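Acyl carrier protein (Leishmania major, PDB 5ZWT) probably carries growing acyl chains on a phosphopantetheine arm during fatty acid biosynthesis, moving them between the enzymes of the pathway. Local coordinates at residues T9-V14 / P70-Y75; S24-E29 / K34-N39; L41-V46 / K65-P70. The protein carries 1 engineered substitution. All blocks are in the same frame, centred on the assembly; numbering follows the deposited sequence.

Interaction 1: T9-V14 / P70-Y75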
loop_
_atom_site.group_PDB
_atom_site.type_symbol
_atom_site.label_atom_id
_atom_site.label_comp_id
_atom_site.label_asym_id
_atom_site.label_seq_id
_atom_site.Cartn_x
_atom_site.Cartn_y
_atom_site.Cartn_z
ATOM N N THR A 9 1.318 3.434 -6.635
ATOM C CA THR A 9 1.059 2.275 -7.487
ATOM C C THR A 9 -0.413 2.185 -7.853
ATOM O O THR A 9 -0.778 1.875 -9.004
ATOM C CB THR A 9 1.500 0.998 -6.763
ATOM O OG1 THR A 9 2.909 1.046 -6.475
ATOM C CG2 THR A 9 1.187 -0.234 -7.593
ATOM N N ARG A 10 -1.284 2.453 -6.888
ATOM C CA ARG A 10 -2.692 2.341 -7.219
ATOM C C ARG A 10 -3.179 3.566 -7.986
ATOM O O ARG A 10 -4.027 3.426 -8.866
ATOM C CB ARG A 10 -3.500 2.092 -5.947
ATOM C CG ARG A 10 -3.178 0.724 -5.308
ATOM C CD ARG A 10 -3.683 0.646 -3.882
ATOM N NE ARG A 10 -5.103 0.948 -3.779
ATOM C CZ ARG A 10 -5.737 1.109 -2.618
ATOM N NH1 ARG A 10 -5.065 0.986 -1.480
ATOM N NH2 ARG A 10 -7.036 1.390 -2.589
ATOM N N VAL A 11 -2.622 4.753 -7.726
ATOM C CA VAL A 11 -3.029 5.899 -8.543
ATOM C C VAL A 11 -2.593 5.707 -9.988
ATOM O O VAL A 11 -3.348 6.019 -10.923
ATOM C CB VAL A 11 -2.488 7.222 -7.968
ATOM C CG1 VAL A 11 -2.770 8.377 -8.957
ATOM C CG2 VAL A 11 -3.152 7.509 -6.641
ATOM N N LEU A 12 -1.394 5.149 -10.199
ATOM C CA LEU A 12 -0.896 4.979 -11.564
ATOM C C LEU A 12 -1.822 4.083 -12.355
ATOM O O LEU A 12 -2.091 4.350 -13.530
ATOM C CB LEU A 12 0.528 4.401 -11.572
ATOM C CG LEU A 12 1.691 5.314 -11.153
ATOM C CD1 LEU A 12 2.955 4.502 -10.991
ATOM C CD2 LEU A 12 1.903 6.428 -12.165
ATOM N N GLU A 13 -2.367 3.043 -11.715
ATOM C CA GLU A 13 -3.207 2.114 -12.463
ATOM C C GLU A 13 -4.584 2.698 -12.717
ATOM O O GLU A 13 -5.168 2.474 -13.794
ATOM C CB GLU A 13 -3.323 0.784 -11.711
ATOM C CG GLU A 13 -3.245 -0.457 -12.609
ATOM C CD GLU A 13 -1.905 -0.569 -13.322
ATOM O OE1 GLU A 13 -0.860 -0.368 -12.670
ATOM O OE2 GLU A 13 -1.898 -0.834 -14.544
ATOM N N VAL A 14 -5.091 3.512 -11.788
ATOM C CA VAL A 14 -6.335 4.227 -12.052
ATOM C C VAL A 14 -6.173 5.125 -13.272
ATOM O O VAL A 14 -7.023 5.138 -14.171
ATOM C CB VAL A 14 -6.777 5.039 -10.818
ATOM C CG1 VAL A 14 -7.952 5.952 -11.182
ATOM C CG2 VAL A 14 -7.171 4.081 -9.699
ATOM N N PRO A 70 1.436 13.561 -8.763
ATOM C CA PRO A 70 1.950 13.977 -7.443
ATOM C C PRO A 70 0.887 14.624 -6.565
ATOM O O PRO A 70 0.826 14.330 -5.367
ATOM C CB PRO A 70 3.087 14.949 -7.797
ATOM C CG PRO A 70 3.557 14.511 -9.139
ATOM C CD PRO A 70 2.346 13.951 -9.854
ATOM N N ASP A 71 0.023 15.475 -7.124
ATOM C CA ASP A 71 -1.032 16.081 -6.310
ATOM C C ASP A 71 -1.912 15.006 -5.683
ATOM O O ASP A 71 -2.229 15.059 -4.486
ATOM C CB ASP A 71 -1.904 17.041 -7.140
ATOM C CG ASP A 71 -1.171 18.296 -7.593
ATOM O OD1 ASP A 71 -0.112 18.635 -7.004
ATOM O OD2 ASP A 71 -1.703 18.987 -8.504
ATOM N N ALA A 72 -2.312 14.012 -6.483
ATOM C CA ALA A 72 -3.180 12.953 -5.982
ATOM C C ALA A 72 -2.488 12.111 -4.924
ATOM O O ALA A 72 -3.083 11.804 -3.884
ATOM C CB ALA A 72 -3.635 12.045 -7.129
ATOM N N VAL A 73 -1.234 11.721 -5.175
ATOM C CA VAL A 73 -0.539 10.839 -4.246
ATOM C C VAL A 73 -0.253 11.554 -2.928
ATOM O O VAL A 73 -0.433 10.979 -1.848
ATOM C CB VAL A 73 0.740 10.287 -4.899
ATOM C CG1 VAL A 73 1.555 9.523 -3.884
ATOM C CG2 VAL A 73 0.364 9.361 -6.061
ATOM N N GLU A 74 0.168 12.824 -2.990
ATOM C CA GLU A 74 0.432 13.579 -1.765
ATOM C C GLU A 74 -0.826 13.711 -0.917
ATOM O O GLU A 74 -0.778 13.562 0.312
ATOM C CB GLU A 74 0.989 14.961 -2.109
ATOM C CG GLU A 74 2.433 14.962 -2.599
ATOM C CD GLU A 74 2.824 16.286 -3.238
ATOM O OE1 GLU A 74 3.649 16.285 -4.179
ATOM O OE2 GLU A 74 2.286 17.330 -2.806
ATOM N N TYR A 75 -1.967 13.952 -1.561
ATOM C CA TYR A 75 -3.220 14.102 -0.835
ATOM C C TYR A 75 -3.684 12.776 -0.256
ATOM O O TYR A 75 -4.072 12.702 0.917
ATOM C CB TYR A 75 -4.294 14.661 -1.758
ATOM C CG TYR A 75 -5.645 14.684 -1.104
ATOM C CD1 TYR A 75 -6.002 15.726 -0.264
ATOM C CD2 TYR A 75 -6.553 13.648 -1.299
ATOM C CE1 TYR A 75 -7.229 15.753 0.349
ATOM C CE2 TYR A 75 -7.784 13.665 -0.683
ATOM C CZ TYR A 75 -8.116 14.722 0.141
ATOM O OH TYR A 75 -9.342 14.758 0.761
#
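Val-11 on helix 3-16 meets Ala-72 and Val-73 on helix 69-78, and its short side chain illustrates how a branched residue can serve two partners at once. From the alpha carbon the bond to CB is directed at the other helix, and CB itself already lies in contact, 4.0 Å from CG2 of Val-73. There the chain forks. Because chi1 is 172°, CG1 stands trans to the backbone N and leans to the carbonyl side, where it reaches the methyl of Ala-72 (CG1 to CB, 4.2 Å). The other branch, CG2, lies beside the backbone N and meets CG2 of Val-73 at 4.0 Å, methyl against methyl. Val-73 therefore presents a single methyl to both CB and CG2 of Val-11, and the two valine side chains slant across one another instead of running alongside.

All three residues are buried, and no hydrogen bond spans the two segments: the contact is purely apolar. With a valine opposite an alanine and a second valine, the backbones come close, the alpha carbons of Val-11 and Val-73 being 7.0 Å apart. The apolar patch continues beyond these residues. Phe-54 and Ile-69 also press on Val-11, and Met-4, Val-7 and Leu-8 pack on Val-73. On another face of helix 3-16, Arg-10 turns to charged partners, making salt bridges with Glu-53 and with Asp-6 of the second subunit.

Small aliphatic side chains packed between helices 3-16 and 69-78, with helix 40-53 adding Ile-50 against Ala-72, form part of the hydrophobic core of the acyl carrier protein fold, a compact bundle of four helices.

Interaction 2: S24-E29 / K34-N39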
loop_
_atom_site.group_PDB
_atom_site.type_symbol
_atom_site.label_atom_id
_atom_site.label_comp_id
_atom_site.label_asym_id
_atom_site.label_seq_id
_atom_site.Cartn_x
_atom_site.Cartn_y
_atom_site.Cartn_z
ATOM N N SER A 24 0.793 4.780 -21.964
ATOM C CA SER A 24 2.234 4.784 -22.146
ATOM C C SER A 24 2.885 6.104 -21.744
ATOM O O SER A 24 4.106 6.136 -21.571
ATOM C CB SER A 24 2.581 4.445 -23.597
ATOM O OG SER A 24 2.177 5.481 -24.463
ATOM N N LYS A 25 2.121 7.191 -21.604
ATOM C CA LYS A 25 2.696 8.483 -21.229
ATOM C C LYS A 25 2.683 8.764 -19.729
ATOM O O LYS A 25 3.277 9.764 -19.299
ATOM C CB LYS A 25 1.967 9.619 -21.945
ATOM C CG LYS A 25 1.845 9.439 -23.443
ATOM C CD LYS A 25 1.207 10.662 -24.068
ATOM C CE LYS A 25 2.100 11.874 -23.871
ATOM N NZ LYS A 25 3.305 11.848 -24.753
ATOM N N VAL A 26 2.051 7.906 -18.932
ATOM C CA VAL A 26 1.813 8.156 -17.510
ATOM C C VAL A 26 3.071 7.845 -16.699
ATOM O O VAL A 26 3.545 6.713 -16.707
ATOM C CB VAL A 26 0.627 7.295 -17.039
ATOM C CG1 VAL A 26 0.456 7.338 -15.526
ATOM C CG2 VAL A 26 -0.657 7.745 -17.733
ATOM N N THR A 27 3.554 8.815 -15.922
ATOM C CA THR A 27 4.629 8.616 -14.955
ATOM C C THR A 27 4.158 9.090 -13.593
ATOM O O THR A 27 3.094 9.704 -13.472
ATOM C CB THR A 27 5.908 9.385 -15.332
ATOM O OG1 THR A 27 5.725 10.789 -15.092
ATOM C CG2 THR A 27 6.238 9.190 -16.773
ATOM N N PRO A 28 4.925 8.813 -12.531
ATOM C CA PRO A 28 4.600 9.406 -11.219
ATOM C C PRO A 28 4.574 10.936 -11.189
ATOM O O PRO A 28 4.103 11.495 -10.191
ATOM C CB PRO A 28 5.702 8.869 -10.301
ATOM C CG PRO A 28 6.241 7.650 -10.984
ATOM C CD PRO A 28 5.881 7.691 -12.423
ATOM N N GLU A 29 5.029 11.629 -12.234
ATOM C CA GLU A 29 4.980 13.087 -12.256
ATOM C C GLU A 29 4.024 13.652 -13.301
ATOM O O GLU A 29 4.050 14.860 -13.548
ATOM C CB GLU A 29 6.385 13.670 -12.467
ATOM C CG GLU A 29 7.436 12.949 -11.630
ATOM C CD GLU A 29 7.584 13.587 -10.258
ATOM O OE1 GLU A 29 8.255 13.003 -9.376
ATOM O OE2 GLU A 29 6.929 14.629 -10.027
ATOM N N LYS A 34 -1.130 19.223 -18.933
ATOM C CA LYS A 34 -0.006 19.474 -19.833
ATOM C C LYS A 34 0.659 18.194 -20.325
ATOM O O LYS A 34 1.151 18.178 -21.458
ATOM C CB LYS A 34 1.030 20.405 -19.184
ATOM C CG LYS A 34 1.552 20.024 -17.817
ATOM C CD LYS A 34 2.696 20.963 -17.391
ATOM C CE LYS A 34 3.216 20.667 -15.982
ATOM N NZ LYS A 34 4.388 19.729 -15.937
ATOM N N ASP A 35 0.574 17.089 -19.576
ATOM C CA ASP A 35 1.213 15.837 -19.984
ATOM C C ASP A 35 0.250 14.821 -20.564
ATOM O O ASP A 35 0.611 14.123 -21.509
ATOM C CB ASP A 35 1.937 15.154 -18.812
ATOM C CG ASP A 35 3.098 15.953 -18.277
ATOM O OD1 ASP A 35 3.952 16.371 -19.088
ATOM O OD2 ASP A 35 3.170 16.136 -17.040
ATOM N N LEU A 36 -0.956 14.686 -20.017
ATOM C CA LEU A 36 -1.875 13.673 -20.507
ATOM C C LEU A 36 -2.992 14.234 -21.374
ATOM O O LEU A 36 -3.813 13.460 -21.873
ATOM C CB LEU A 36 -2.462 12.889 -19.333
ATOM C CG LEU A 36 -1.410 12.386 -18.354
ATOM C CD1 LEU A 36 -2.106 11.660 -17.182
ATOM C CD2 LEU A 36 -0.417 11.495 -19.076
ATOM N N GLY A 37 -3.029 15.549 -21.587
ATOM C CA GLY A 37 -3.975 16.151 -22.511
ATOM C C GLY A 37 -5.433 16.071 -22.117
ATOM O O GLY A 37 -6.309 16.232 -22.976
ATOM N N LEU A 38 -5.723 15.859 -20.840
ATOM C CA LEU A 38 -7.098 15.780 -20.372
ATOM C C LEU A 38 -7.685 17.171 -20.176
ATOM O O LEU A 38 -6.971 18.126 -19.859
ATOM C CB LEU A 38 -7.152 15.023 -19.050
ATOM C CG LEU A 38 -6.483 13.649 -19.037
ATOM C CD1 LEU A 38 -6.447 13.186 -17.613
ATOM C CD2 LEU A 38 -7.262 12.659 -19.885
ATOM N N ASN A 39 -8.999 17.281 -20.362
ATOM C CA ASN A 39 -9.688 18.517 -20.035
ATOM C C ASN A 39 -10.265 18.431 -18.623
ATOM O O ASN A 39 -10.145 17.412 -17.931
ATOM C CB ASN A 39 -10.776 18.828 -21.065
ATOM C CG ASN A 39 -11.866 17.763 -21.130
ATOM O OD1 ASN A 39 -12.272 17.195 -20.112
ATOM N ND2 ASN A 39 -12.359 17.503 -22.339
#
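Leu-36 reaches Val-26 with one methyl, CD2, which sits 4.0 Å from CG2 of the valine. The leucine takes chi1 of -50°, placing CG beside its own backbone N, and this first turn carries the branched end over to the segment 24-29, although its CB does not aim there. Val-26 answers with the branch that stands trans to its carbonyl carbon, and the two side chains cross at about a right angle. The same CD2 also lies 4.2 Å from CB of Lys-25, so one methyl touches two successive residues. Underneath, Val-15 of helix 3-16 touches both Val-26 and Leu-36, so this small apolar cluster rests on the helix.

Both segments belong to the long loop that joins helix 3-16 to helix 40-53, a hallmark of acyl carrier proteins. It ends at Asn-39, whose OD1 caps the backbone N of Asp-42 at the start of helix 40-53, next to the engineered alanine that probably replaces the phosphopantetheine-bearing serine. Within the loop, Thr-27 forms an ST turn, its OG1 accepting the backbone N of Glu-29 at 3.1 Å.

Nearer solvent the contact changes character. Lys-25 is bent twice, at chi3 (64°) and chi4 (74°), and the folded chain lays CE 3.6 Å from the backbone O of Asp-35, a contact of the aliphatic part rather than of the ammonium group. Asp-35 directs its carboxylate at the bend between the segments, where OD2 accepts the backbone N of His-31. That oxygen also comes within 3.8 Å of the Glu-29 O, a pairing of two acceptors with no bond between them, while the ammonium group of Lys-34 stands at a long salt-bridge distance, 4.0 Å from NZ to OD2.

Interaction 3: L41-V46 / K65-P70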
loop_
_atom_site.group_PDB
_atom_site.type_symbol
_atom_site.label_atom_id
_atom_site.label_comp_id
_atom_site.label_asym_id
_atom_site.label_seq_id
_atom_site.Cartn_x
_atom_site.Cartn_y
_atom_site.Cartn_z
ATOM N N LEU A 41 -13.337 18.146 -17.624
ATOM C CA LEU A 41 -14.290 17.045 -17.482
ATOM C C LEU A 41 -13.564 15.724 -17.284
ATOM O O LEU A 41 -13.941 14.933 -16.411
ATOM C CB LEU A 41 -15.233 16.945 -18.690
ATOM C CG LEU A 41 -16.166 15.701 -18.629
ATOM C CD1 LEU A 41 -17.003 15.605 -17.350
ATOM C CD2 LEU A 41 -17.058 15.535 -19.872
ATOM N N ASP A 42 -12.517 15.462 -18.081
ATOM C CA ASP A 42 -11.747 14.239 -17.869
ATOM C C ASP A 42 -11.172 14.193 -16.457
ATOM O O ASP A 42 -11.221 13.153 -15.789
ATOM C CB ASP A 42 -10.602 14.060 -18.879
ATOM C CG ASP A 42 -11.019 14.259 -20.324
ATOM O OD1 ASP A 42 -12.055 13.696 -20.745
ATOM O OD2 ASP A 42 -10.228 14.854 -21.070
ATOM N N VAL A 43 -10.614 15.311 -15.985
ATOM C CA VAL A 43 -9.930 15.309 -14.687
ATOM C C VAL A 43 -10.906 14.970 -13.574
ATOM O O VAL A 43 -10.573 14.236 -12.632
ATOM C CB VAL A 43 -9.221 16.659 -14.440
ATOM C CG1 VAL A 43 -8.683 16.701 -13.026
ATOM C CG2 VAL A 43 -8.064 16.841 -15.434
ATOM N N VAL A 44 -12.122 15.516 -13.654
ATOM C CA VAL A 44 -13.155 15.202 -12.677
ATOM C C VAL A 44 -13.444 13.705 -12.663
ATOM O O VAL A 44 -13.604 13.096 -11.595
ATOM C CB VAL A 44 -14.424 16.021 -12.989
ATOM C CG1 VAL A 44 -15.603 15.353 -12.427
ATOM C CG2 VAL A 44 -14.286 17.465 -12.454
ATOM N N GLU A 45 -13.535 13.081 -13.841
ATOM C CA GLU A 45 -13.811 11.652 -13.843
ATOM C C GLU A 45 -12.609 10.870 -13.349
ATOM O O GLU A 45 -12.770 9.817 -12.725
ATOM C CB GLU A 45 -14.223 11.175 -15.231
ATOM C CG GLU A 45 -15.155 12.110 -15.960
ATOM C CD GLU A 45 -15.670 11.517 -17.250
ATOM O OE1 GLU A 45 -16.907 11.383 -17.408
ATOM O OE2 GLU A 45 -14.826 11.180 -18.110
ATOM N N VAL A 46 -11.401 11.373 -13.585
ATOM C CA VAL A 46 -10.214 10.721 -13.034
ATOM C C VAL A 46 -10.195 10.858 -11.513
ATOM O O VAL A 46 -9.908 9.896 -10.788
ATOM C CB VAL A 46 -8.949 11.312 -13.691
ATOM C CG1 VAL A 46 -7.724 10.944 -12.940
ATOM C CG2 VAL A 46 -8.861 10.817 -15.143
ATOM N N LYS A 65 -7.632 21.019 -6.259
ATOM C CA LYS A 65 -6.183 21.143 -6.246
ATOM C C LYS A 65 -5.476 19.976 -6.922
ATOM O O LYS A 65 -4.290 20.094 -7.246
ATOM C CB LYS A 65 -5.688 21.286 -4.805
ATOM N N ILE A 66 -6.176 18.866 -7.160
ATOM C CA ILE A 66 -5.577 17.652 -7.716
ATOM C C ILE A 66 -5.497 17.811 -9.233
ATOM O O ILE A 66 -6.485 17.608 -9.940
ATOM C CB ILE A 66 -6.371 16.403 -7.324
ATOM C CG1 ILE A 66 -6.521 16.309 -5.794
ATOM C CG2 ILE A 66 -5.691 15.177 -7.859
ATOM C CD1 ILE A 66 -7.148 15.010 -5.286
ATOM N N GLN A 67 -4.308 18.145 -9.749
ATOM C CA GLN A 67 -4.121 18.340 -11.185
ATOM C C GLN A 67 -2.972 17.513 -11.753
ATOM O O GLN A 67 -2.593 17.702 -12.916
ATOM C CB GLN A 67 -3.897 19.826 -11.501
ATOM C CG GLN A 67 -5.083 20.726 -11.195
ATOM C CD GLN A 67 -6.267 20.438 -12.104
ATOM O OE1 GLN A 67 -6.093 20.018 -13.250
ATOM N NE2 GLN A 67 -7.477 20.708 -11.612
ATOM N N SER A 68 -2.404 16.614 -10.970
ATOM C CA SER A 68 -1.279 15.806 -11.408
ATOM C C SER A 68 -1.251 14.571 -10.530
ATOM O O SER A 68 -1.898 14.522 -9.479
ATOM C CB SER A 68 0.034 16.574 -11.286
ATOM O OG SER A 68 0.362 16.740 -9.906
ATOM N N ILE A 69 -0.460 13.588 -10.941
ATOM C CA ILE A 69 -0.316 12.395 -10.111
ATOM C C ILE A 69 0.385 12.725 -8.795
ATOM O O ILE A 69 -0.043 12.212 -7.747
ATOM C CB ILE A 69 0.358 11.256 -10.894
ATOM C CG1 ILE A 69 -0.637 10.779 -11.978
ATOM C CG2 ILE A 69 0.781 10.122 -9.963
ATOM C CD1 ILE A 69 -0.241 9.484 -12.662
ATOM N N PRO A 70 1.436 13.561 -8.763
ATOM C CA PRO A 70 1.950 13.977 -7.443
ATOM C C PRO A 70 0.887 14.624 -6.565
ATOM O O PRO A 70 0.826 14.330 -5.367
ATOM C CB PRO A 70 3.087 14.949 -7.797
ATOM C CG PRO A 70 3.557 14.511 -9.139
ATOM C CD PRO A 70 2.346 13.951 -9.854
#
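With CG1 trans to the backbone N (chi1 172°), Val-43 holds that methyl out from helix 40-53 towards Ile-66 and Gln-67, while two successive turns near -65° in the glutamine, at chi1 and chi2, fold its amide back to meet it. The folding matters because the first bond of the Gln-67 side chain sets off away from the helix; only the doubled-back chain brings OE1 to 4.2 Å from CG1 of Val-43. The same methyl comes closer to the main chain, 3.9 Å from the carbonyl O of Ile-66.

One methyl thus faces two oxygens, and neither contact is a hydrogen bond. The Ile-66 carbonyl is buried here with no polar partner in the model; the neighbour it has across the contact is the valine methyl. The glutamine amide has some polar support through its nitrogen, NE2 giving a weak hydrogen bond to the carbonyl of Glu-64. Phe-32, in the long loop, is touched by the Val-43 side chain, and its backbone is hydrogen-bonded to that of Gln-67. Just beyond, Ser-68 is the N-cap of helix 69-78, with OG accepting the backbone N of Asp-71, and OD2 of Asp-71 in turn accepts the backbone N of Gln-67. The two bonds link Gln-67 and Ser-68 to Asp-71 in the first turn of helix 69-78, much as the side chain of Asn-39 caps helix 40-53 a turn before Val-43.

The segment 65-70 is accordingly a connector between helices in an all-helical protein. It leads from helix 60-63 past the early turns of helix 40-53 and into helix 69-78, where Ile-69 turns to Leu-8, Val-11, Leu-12 and Val-15 of helix 3-16.

How the interactions relate
Interactions 1 and 3 are buried and interaction 2 is largely at the surface, and their chemistry changes accordingly. Only aliphatic carbons meet between the two helices of interaction 1; interaction 3 sets a methyl against oxygens of a connecting segment; interaction 2 adds lysine and aspartate to a small apolar centre. Interaction 1 uses helix 69-78 itself, interaction 3 the residues leading into it, and their segments share Pro-70. That proline also ties in interaction 2, since its ring lies against the carbonyl O of Pro-28 and the carboxylate of Glu-29. Leu-12 makes a further bridge: its CD2 lies 3.8 Å from CG1 of Val-26 and also touches CD1 of Ile-69, so helix 3-16 joins all three regions.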